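Local coordinates for protein ATP-dependent 6-phosphofructokinase isozyme 2 (PDB 3UMO) that catalyses the ATP-dependent, magnesium-requiring phosphorylation of fructose 6-phosphate to fructose 1,6-bisphosphate, the first committed step of glycolysis, and works as a homodimer, at residues A[154-157]-A[162-165]; A[123-128]-A[132-137]; A[7-12]-A[147-152]. All blocks are in the same frame, centred on the assembly; numbering follows the deposited sequence.

From the N terminus, strand 4-7 enters the central parallel sheet and runs out into the loop at 7-12; contact 3 closes only when helix 146-158 arrives, with 134 residues between its segments. Within that long excursion, contact 2 closes a short connection: a turn follows helix 115-125 and the chain re-enters the sheet as strand 133-137, next to strand 4-7. Helix 146-158 then follows, meeting 7-12 through its 147-152 portion; contact 1, in series after the other two, closes where the same helix returns to strand 162-166. Together they fix helices 115-125 and 146-158 to three adjacent strands of the ribokinase-family fold.

Contact 1 (A[154-157]-A[162-165]); sequences SAAQ and RCIV
The beta-alpha-beta unit formed by strand 133-137, helix 146-158 and strand 162-166, a building block of the parallel sheet in this ribokinase-family kinase, is closed here, where the last turn or so of the helix comes back over the start of its second strand. C163 is the residue of the strand that turns its side chain to the helix. Its SG lies anti to the carbonyl carbon (chi1 -64°), and from there the sulfur meets two neighbouring helix residues: the methyl CB of A156 at 4.0 Å from C163 SG, and the methylene CG of Q157 at 3.9 Å from C163 SG. Alanine suits the helix here because its single methyl lets the backbone approach a strand residue closely, while a cysteine is small and apolar enough to pack between the helix and the strand. I136 of the neighbouring strand also touches C163, and I161 touches A156, so the apolar side of the contact extends beyond the two segments.

Q157 plays a double part. Its aliphatic stem leans on the sulfur, and beyond CG the chain runs on extended (chi2 -170°), carrying the amide alongside C163, with OE1 turned to a water near its backbone N. This water bridges the segments: it donates to Q157 OE1 at 2.6 Å and accepts from the backbone C163 N at 2.8 Å. The other end of the amide, NE2, bonds to the carbonyl oxygen of G179. With both ends engaged, the rotation of the amide is fixed. No direct hydrogen bond joins the segments; the direct touch is the apolar one at the sulfur, and the water lets a glutamine satisfy a strand N-H that its own oxygen does not reach.

Contact 2 (A[123-128]-A[132-137]); sequences EQVLEI and AILVIS
A type I turn from V125 to I128, in which I128 N bonds to V125 O at 3.0 Å, carries the chain out of the region of helix 115-125, and it then comes back as strand 133-137, with the CA atoms of V125 and L134 8.1 Å apart. L134 is the strand residue that packs against both V125 and I128, its two methyls taking different partners. CD2 touches CG1 of V125 at 3.6 Å, the two side chains crossing at about a right angle; with V125 CG1 set anti to its own backbone nitrogen (chi1 169°), it is this methyl that comes nearest, CG2 of V125 being 4.2 Å from L134 CD2. CD1 of L134 meets I128 CD1 at 4.0 Å, again nearly at right angles.

The contact thus forms part of the helix-sheet interface of the ribokinase-type fold. The beta-branched V125 and I128 each offer a methyl close to the backbone as well as a second branch. Y5 and L7 of strand 4-7 also touch L134, so its side chain is shared between the turn and the adjoining strand. I128 uses two branches: while CD1 goes to L134, CG2 lies 3.5 Å from A132 CB. The small methyl of A132 suits this spot, where the CA atoms of I128 and A132 are 6.8 Å apart.

Contact 3 (A[7-12]-A[147-152]); sequences LTLAPS and EKLTQL
Apolar contacts between four leucines hold segment 7-12 against helix 146-158, in two pairs. L7 and L152 reach toward each other tip to tip, their CD2 methyls meeting at 3.9 Å. Each has its CG opposite the backbone nitrogen (chi1 177° for L7, -178° for L152), which directs it toward the other segment. One turn earlier, L149 CD1 touches L9 CD1 at 4.2 Å, the two side chains lying at a slant. Leucine suits all four places because a long branched chain from each side spans well-separated backbones, with 10.9 Å between the CA atoms of L7 and L152 and 9.7 Å between those of L9 and L149.

No hydrogen bond joins the segments; within the helix K148 NZ donates to Q151 OE1 at 3.1 Å, tilted 34° from the carbonyl plane, and also makes a long, weak ion pair with E122.

L7 ends strand 4-7, hydrogen-bonded through its backbone to V135 and S137 of the neighbouring strand 133-137, and its side chain packs on I58 of strand 55-61. F118 of helix 115-125 touches both L9 and L152, so that helix flanks the leucine pairs. Beyond them lies S12, a substrate-binding residue starting strand 12-19.

Contact 1 (A[154-157]-A[162-165])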
loop_
_atom_site.group_PDB
_atom_site.type_symbol
_atom_site.label_atom_id
_atom_site.label_comp_id
_atom_site.label_asym_id
_atom_site.label_seq_id
_atom_site.Cartn_x
_atom_site.Cartn_y
_atom_site.Cartn_z
ATOM N N SER A 154 -24.647 -33.270 -15.784
ATOM C CA SER A 154 -25.281 -34.141 -16.763
ATOM C C SER A 154 -26.402 -34.937 -16.107
ATOM O O SER A 154 -27.475 -35.101 -16.685
ATOM C CB SER A 154 -24.264 -35.098 -17.388
ATOM O OG SER A 154 -24.875 -35.888 -18.394
ATOM N N ALA A 155 -26.143 -35.421 -14.895
ATOM C CA ALA A 155 -27.119 -36.202 -14.139
ATOM C C ALA A 155 -28.363 -35.376 -13.837
ATOM O O ALA A 155 -29.490 -35.852 -13.979
ATOM C CB ALA A 155 -26.500 -36.706 -12.846
ATOM N N ALA A 156 -28.147 -34.132 -13.417
ATOM C CA ALA A 156 -29.247 -33.242 -13.068
ATOM C C ALA A 156 -30.117 -32.919 -14.280
ATOM O O ALA A 156 -31.348 -32.960 -14.201
ATOM C CB ALA A 156 -28.717 -31.963 -12.420
ATOM N N GLN A 157 -29.477 -32.607 -15.404
ATOM C CA GLN A 157 -30.203 -32.234 -16.618
ATOM C C GLN A 157 -31.045 -33.368 -17.212
ATOM O O GLN A 157 -32.133 -33.124 -17.738
ATOM C CB GLN A 157 -29.250 -31.647 -17.665
ATOM C CG GLN A 157 -28.673 -30.297 -17.248
ATOM C CD GLN A 157 -27.932 -29.585 -18.364
ATOM O OE1 GLN A 157 -27.985 -28.359 -18.468
ATOM N NE2 GLN A 157 -27.227 -30.345 -19.192
ATOM N N ARG A 162 -33.216 -27.655 -14.292
ATOM C CA ARG A 162 -32.695 -26.566 -15.107
ATOM C C ARG A 162 -31.476 -25.953 -14.419
ATOM O O ARG A 162 -31.580 -25.435 -13.310
ATOM C CB ARG A 162 -33.784 -25.520 -15.360
ATOM C CG ARG A 162 -35.014 -26.081 -16.088
ATOM C CD ARG A 162 -36.181 -25.097 -16.067
ATOM N NE ARG A 162 -36.014 -24.004 -17.021
ATOM C CZ ARG A 162 -36.764 -22.905 -17.042
ATOM N NH1 ARG A 162 -37.733 -22.742 -16.150
ATOM N NH2 ARG A 162 -36.540 -21.965 -17.951
ATOM N N CYS A 163 -30.319 -26.025 -15.072
ATOM C CA CYS A 163 -29.069 -25.630 -14.425
ATOM C C CYS A 163 -28.550 -24.254 -14.832
ATOM O O CYS A 163 -28.495 -23.912 -16.017
ATOM C CB CYS A 163 -27.992 -26.690 -14.668
ATOM S SG CYS A 163 -28.384 -28.289 -13.918
ATOM N N ILE A 164 -28.172 -23.471 -13.824
ATOM C CA ILE A 164 -27.549 -22.173 -14.021
ATOM C C ILE A 164 -26.151 -22.265 -13.428
ATOM O O ILE A 164 -25.970 -22.804 -12.334
ATOM C CB ILE A 164 -28.363 -21.072 -13.314
ATOM C CG1 ILE A 164 -29.742 -20.943 -13.975
ATOM C CG2 ILE A 164 -27.620 -19.739 -13.328
ATOM C CD1 ILE A 164 -30.678 -19.975 -13.261
ATOM N N VAL A 165 -25.157 -21.769 -14.157
ATOM C CA VAL A 165 -23.769 -21.922 -13.725
ATOM C C VAL A 165 -23.056 -20.582 -13.593
ATOM O O VAL A 165 -23.125 -19.741 -14.487
ATOM C CB VAL A 165 -22.977 -22.818 -14.706
ATOM C CG1 VAL A 165 -21.514 -22.929 -14.278
ATOM C CG2 VAL A 165 -23.616 -24.205 -14.813
HETATM O O HOH W 1 -30.024 -26.835 -17.783
#

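Contact 2 (A[123-128]-A[132-137])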
loop_
_atom_site.group_PDB
_atom_site.type_symbol
_atom_site.label_atom_id
_atom_site.label_comp_id
_atom_site.label_asym_id
_atom_site.label_seq_id
_atom_site.Cartn_x
_atom_site.Cartn_y
_atom_site.Cartn_z
ATOM N N GLU A 123 -26.507 -36.880 -4.532
ATOM C CA GLU A 123 -27.774 -37.486 -4.117
ATOM C C GLU A 123 -28.806 -36.417 -3.754
ATOM O O GLU A 123 -29.981 -36.539 -4.110
ATOM C CB GLU A 123 -27.556 -38.449 -2.942
ATOM C CG GLU A 123 -28.796 -39.213 -2.520
ATOM C CD GLU A 123 -28.503 -40.255 -1.456
ATOM O OE1 GLU A 123 -27.522 -40.080 -0.700
ATOM O OE2 GLU A 123 -29.252 -41.249 -1.382
ATOM N N GLN A 124 -28.360 -35.372 -3.060
ATOM C CA GLN A 124 -29.239 -34.261 -2.699
ATOM C C GLN A 124 -29.786 -33.568 -3.943
ATOM O O GLN A 124 -30.977 -33.273 -4.033
ATOM C CB GLN A 124 -28.506 -33.241 -1.819
ATOM C CG GLN A 124 -28.336 -33.672 -0.365
ATOM C CD GLN A 124 -29.656 -34.023 0.306
ATOM O OE1 GLN A 124 -29.807 -35.105 0.872
ATOM N NE2 GLN A 124 -30.617 -33.106 0.246
ATOM N N VAL A 125 -28.901 -33.314 -4.901
ATOM C CA VAL A 125 -29.280 -32.636 -6.137
ATOM C C VAL A 125 -30.318 -33.425 -6.928
ATOM O O VAL A 125 -31.261 -32.851 -7.466
ATOM C CB VAL A 125 -28.050 -32.357 -7.024
ATOM C CG1 VAL A 125 -28.476 -31.906 -8.413
ATOM C CG2 VAL A 125 -27.163 -31.312 -6.374
ATOM N N LEU A 126 -30.158 -34.742 -6.982
ATOM C CA LEU A 126 -31.071 -35.571 -7.761
ATOM C C LEU A 126 -32.419 -35.810 -7.070
ATOM O O LEU A 126 -33.301 -36.476 -7.621
ATOM C CB LEU A 126 -30.394 -36.882 -8.174
ATOM C CG LEU A 126 -29.148 -36.635 -9.036
ATOM C CD1 LEU A 126 -28.514 -37.941 -9.496
ATOM C CD2 LEU A 126 -29.485 -35.741 -10.232
ATOM N N GLU A 127 -32.580 -35.257 -5.872
ATOM C CA GLU A 127 -33.879 -35.259 -5.205
ATOM C C GLU A 127 -34.698 -34.038 -5.606
ATOM O O GLU A 127 -35.882 -33.939 -5.284
ATOM C CB GLU A 127 -33.714 -35.317 -3.685
ATOM C CG GLU A 127 -33.184 -36.647 -3.181
ATOM C CD GLU A 127 -32.937 -36.650 -1.687
ATOM O OE1 GLU A 127 -33.277 -35.646 -1.025
ATOM O OE2 GLU A 127 -32.399 -37.657 -1.177
ATOM N N ILE A 128 -34.058 -33.105 -6.305
ATOM C CA ILE A 128 -34.746 -31.928 -6.824
ATOM C C ILE A 128 -35.737 -32.377 -7.895
ATOM O O ILE A 128 -35.426 -33.254 -8.706
ATOM C CB ILE A 128 -33.738 -30.911 -7.402
ATOM C CG1 ILE A 128 -32.873 -30.333 -6.279
ATOM C CG2 ILE A 128 -34.446 -29.800 -8.141
ATOM C CD1 ILE A 128 -31.668 -29.551 -6.775
ATOM N N ALA A 132 -37.533 -27.750 -11.736
ATOM C CA ALA A 132 -36.932 -26.829 -10.776
ATOM C C ALA A 132 -35.580 -26.328 -11.262
ATOM O O ALA A 132 -34.964 -26.918 -12.152
ATOM C CB ALA A 132 -36.796 -27.483 -9.413
ATOM N N ILE A 133 -35.121 -25.239 -10.655
ATOM C CA ILE A 133 -33.873 -24.606 -11.041
ATOM C C ILE A 133 -32.779 -24.868 -10.011
ATOM O O ILE A 133 -33.007 -24.758 -8.806
ATOM C CB ILE A 133 -34.079 -23.090 -11.233
ATOM C CG1 ILE A 133 -35.028 -22.849 -12.411
ATOM C CG2 ILE A 133 -32.756 -22.371 -11.468
ATOM C CD1 ILE A 133 -35.486 -21.414 -12.536
ATOM N N LEU A 134 -31.597 -25.232 -10.502
ATOM C CA LEU A 134 -30.419 -25.409 -9.664
ATOM C C LEU A 134 -29.322 -24.445 -10.089
ATOM O O LEU A 134 -28.869 -24.463 -11.237
ATOM C CB LEU A 134 -29.891 -26.838 -9.760
ATOM C CG LEU A 134 -28.582 -27.043 -8.992
ATOM C CD1 LEU A 134 -28.832 -26.859 -7.505
ATOM C CD2 LEU A 134 -27.987 -28.422 -9.288
ATOM N N VAL A 135 -28.888 -23.604 -9.159
ATOM C CA VAL A 135 -27.785 -22.688 -9.431
ATOM C C VAL A 135 -26.494 -23.225 -8.836
ATOM O O VAL A 135 -26.345 -23.292 -7.616
ATOM C CB VAL A 135 -28.051 -21.284 -8.846
ATOM C CG1 VAL A 135 -26.915 -20.329 -9.224
ATOM C CG2 VAL A 135 -29.387 -20.744 -9.330
ATOM N N ILE A 136 -25.562 -23.608 -9.702
ATOM C CA ILE A 136 -24.251 -24.071 -9.267
ATOM C C ILE A 136 -23.295 -22.882 -9.343
ATOM O O ILE A 136 -22.941 -22.424 -10.431
ATOM C CB ILE A 136 -23.740 -25.221 -10.156
ATOM C CG1 ILE A 136 -24.785 -26.331 -10.237
ATOM C CG2 ILE A 136 -22.430 -25.773 -9.609
ATOM C CD1 ILE A 136 -25.311 -26.568 -11.632
ATOM N N SER A 137 -22.887 -22.371 -8.185
ATOM C CA SER A 137 -22.097 -21.146 -8.141
ATOM C C SER A 137 -20.934 -21.221 -7.150
ATOM O O SER A 137 -21.097 -21.653 -6.006
ATOM C CB SER A 137 -22.991 -19.943 -7.789
ATOM O OG SER A 137 -22.197 -18.791 -7.576
#

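Contact 3 (A[7-12]-A[147-152])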
loop_
_atom_site.group_PDB
_atom_site.type_symbol
_atom_site.label_atom_id
_atom_site.label_comp_id
_atom_site.label_asym_id
_atom_site.label_seq_id
_atom_site.Cartn_x
_atom_site.Cartn_y
_atom_site.Cartn_z
ATOM N N LEU A 7 -26.204 -24.682 -5.257
ATOM C CA LEU A 7 -25.179 -25.641 -4.877
ATOM C C LEU A 7 -23.845 -24.936 -4.707
ATOM O O LEU A 7 -23.368 -24.265 -5.629
ATOM C CB LEU A 7 -25.060 -26.749 -5.929
ATOM C CG LEU A 7 -23.955 -27.766 -5.650
ATOM C CD1 LEU A 7 -24.238 -28.510 -4.354
ATOM C CD2 LEU A 7 -23.812 -28.739 -6.817
ATOM N N THR A 8 -23.248 -25.081 -3.525
ATOM C CA THR A 8 -21.967 -24.448 -3.215
ATOM C C THR A 8 -20.993 -25.517 -2.765
ATOM O O THR A 8 -21.035 -25.952 -1.615
ATOM C CB THR A 8 -22.108 -23.416 -2.085
ATOM O OG1 THR A 8 -23.141 -22.491 -2.422
ATOM C CG2 THR A 8 -20.801 -22.645 -1.884
ATOM N N LEU A 9 -20.125 -25.960 -3.671
ATOM C CA LEU A 9 -19.186 -27.018 -3.328
ATOM C C LEU A 9 -18.074 -26.506 -2.425
ATOM O O LEU A 9 -17.458 -27.281 -1.691
ATOM C CB LEU A 9 -18.607 -27.663 -4.588
ATOM C CG LEU A 9 -19.616 -28.386 -5.478
ATOM C CD1 LEU A 9 -18.945 -28.840 -6.766
ATOM C CD2 LEU A 9 -20.254 -29.563 -4.742
ATOM N N ALA A 10 -17.838 -25.196 -2.465
ATOM C CA ALA A 10 -16.831 -24.579 -1.604
ATOM C C ALA A 10 -17.415 -23.436 -0.787
ATOM O O ALA A 10 -17.162 -22.267 -1.081
ATOM C CB ALA A 10 -15.650 -24.077 -2.432
ATOM N N PRO A 11 -18.208 -23.767 0.243
ATOM C CA PRO A 11 -18.731 -22.707 1.113
ATOM C C PRO A 11 -17.661 -22.200 2.072
ATOM O O PRO A 11 -16.575 -22.772 2.172
ATOM C CB PRO A 11 -19.823 -23.421 1.905
ATOM C CG PRO A 11 -19.380 -24.836 1.961
ATOM C CD PRO A 11 -18.686 -25.101 0.645
ATOM N N SER A 12 -17.974 -21.133 2.792
ATOM C CA SER A 12 -17.062 -20.670 3.823
ATOM C C SER A 12 -17.793 -19.974 4.955
ATOM O O SER A 12 -18.921 -19.501 4.786
ATOM C CB SER A 12 -15.992 -19.741 3.234
ATOM O OG SER A 12 -16.574 -18.609 2.619
ATOM N N GLU A 147 -14.213 -33.934 -13.961
ATOM C CA GLU A 147 -15.151 -34.875 -14.566
ATOM C C GLU A 147 -16.370 -35.142 -13.683
ATOM O O GLU A 147 -17.463 -35.392 -14.193
ATOM C CB GLU A 147 -14.450 -36.191 -14.932
ATOM C CG GLU A 147 -13.675 -36.837 -13.792
ATOM C CD GLU A 147 -13.135 -38.211 -14.156
ATOM O OE1 GLU A 147 -13.730 -38.877 -15.031
ATOM O OE2 GLU A 147 -12.112 -38.627 -13.567
ATOM N N LYS A 148 -16.185 -35.081 -12.365
ATOM C CA LYS A 148 -17.285 -35.308 -11.425
ATOM C C LYS A 148 -18.284 -34.150 -11.438
ATOM O O LYS A 148 -19.483 -34.344 -11.219
ATOM C CB LYS A 148 -16.756 -35.534 -10.002
ATOM C CG LYS A 148 -15.849 -36.743 -9.848
ATOM C CD LYS A 148 -16.565 -38.047 -10.182
ATOM C CE LYS A 148 -17.631 -38.404 -9.155
ATOM N NZ LYS A 148 -18.994 -37.920 -9.521
ATOM N N LEU A 149 -17.784 -32.945 -11.680
ATOM C CA LEU A 149 -18.655 -31.787 -11.811
ATOM C C LEU A 149 -19.475 -31.909 -13.088
ATOM O O LEU A 149 -20.667 -31.608 -13.104
ATOM C CB LEU A 149 -17.840 -30.495 -11.829
ATOM C CG LEU A 149 -18.641 -29.206 -12.005
ATOM C CD1 LEU A 149 -19.632 -29.024 -10.860
ATOM C CD2 LEU A 149 -17.700 -28.010 -12.098
ATOM N N THR A 150 -18.825 -32.360 -14.156
ATOM C CA THR A 150 -19.508 -32.616 -15.417
ATOM C C THR A 150 -20.592 -33.676 -15.223
ATOM O O THR A 150 -21.723 -33.515 -15.683
ATOM C CB THR A 150 -18.513 -33.067 -16.506
ATOM O OG1 THR A 150 -17.610 -31.995 -16.804
ATOM C CG2 THR A 150 -19.243 -33.468 -17.774
ATOM N N GLN A 151 -20.242 -34.751 -14.521
ATOM C CA GLN A 151 -21.176 -35.840 -14.256
ATOM C C GLN A 151 -22.387 -35.381 -13.458
ATOM O O GLN A 151 -23.504 -35.834 -13.705
ATOM C CB GLN A 151 -20.476 -36.987 -13.523
ATOM C CG GLN A 151 -19.535 -37.795 -14.404
ATOM C CD GLN A 151 -18.590 -38.671 -13.603
ATOM O OE1 GLN A 151 -18.846 -38.980 -12.436
ATOM N NE2 GLN A 151 -17.484 -39.070 -14.224
ATOM N N LEU A 152 -22.167 -34.483 -12.502
ATOM C CA LEU A 152 -23.263 -34.026 -11.651
ATOM C C LEU A 152 -24.268 -33.240 -12.480
ATOM O O LEU A 152 -25.478 -33.458 -12.390
ATOM C CB LEU A 152 -22.740 -33.175 -10.489
ATOM C CG LEU A 152 -23.782 -32.676 -9.482
ATOM C CD1 LEU A 152 -23.227 -32.727 -8.068
ATOM C CD2 LEU A 152 -24.229 -31.262 -9.816
#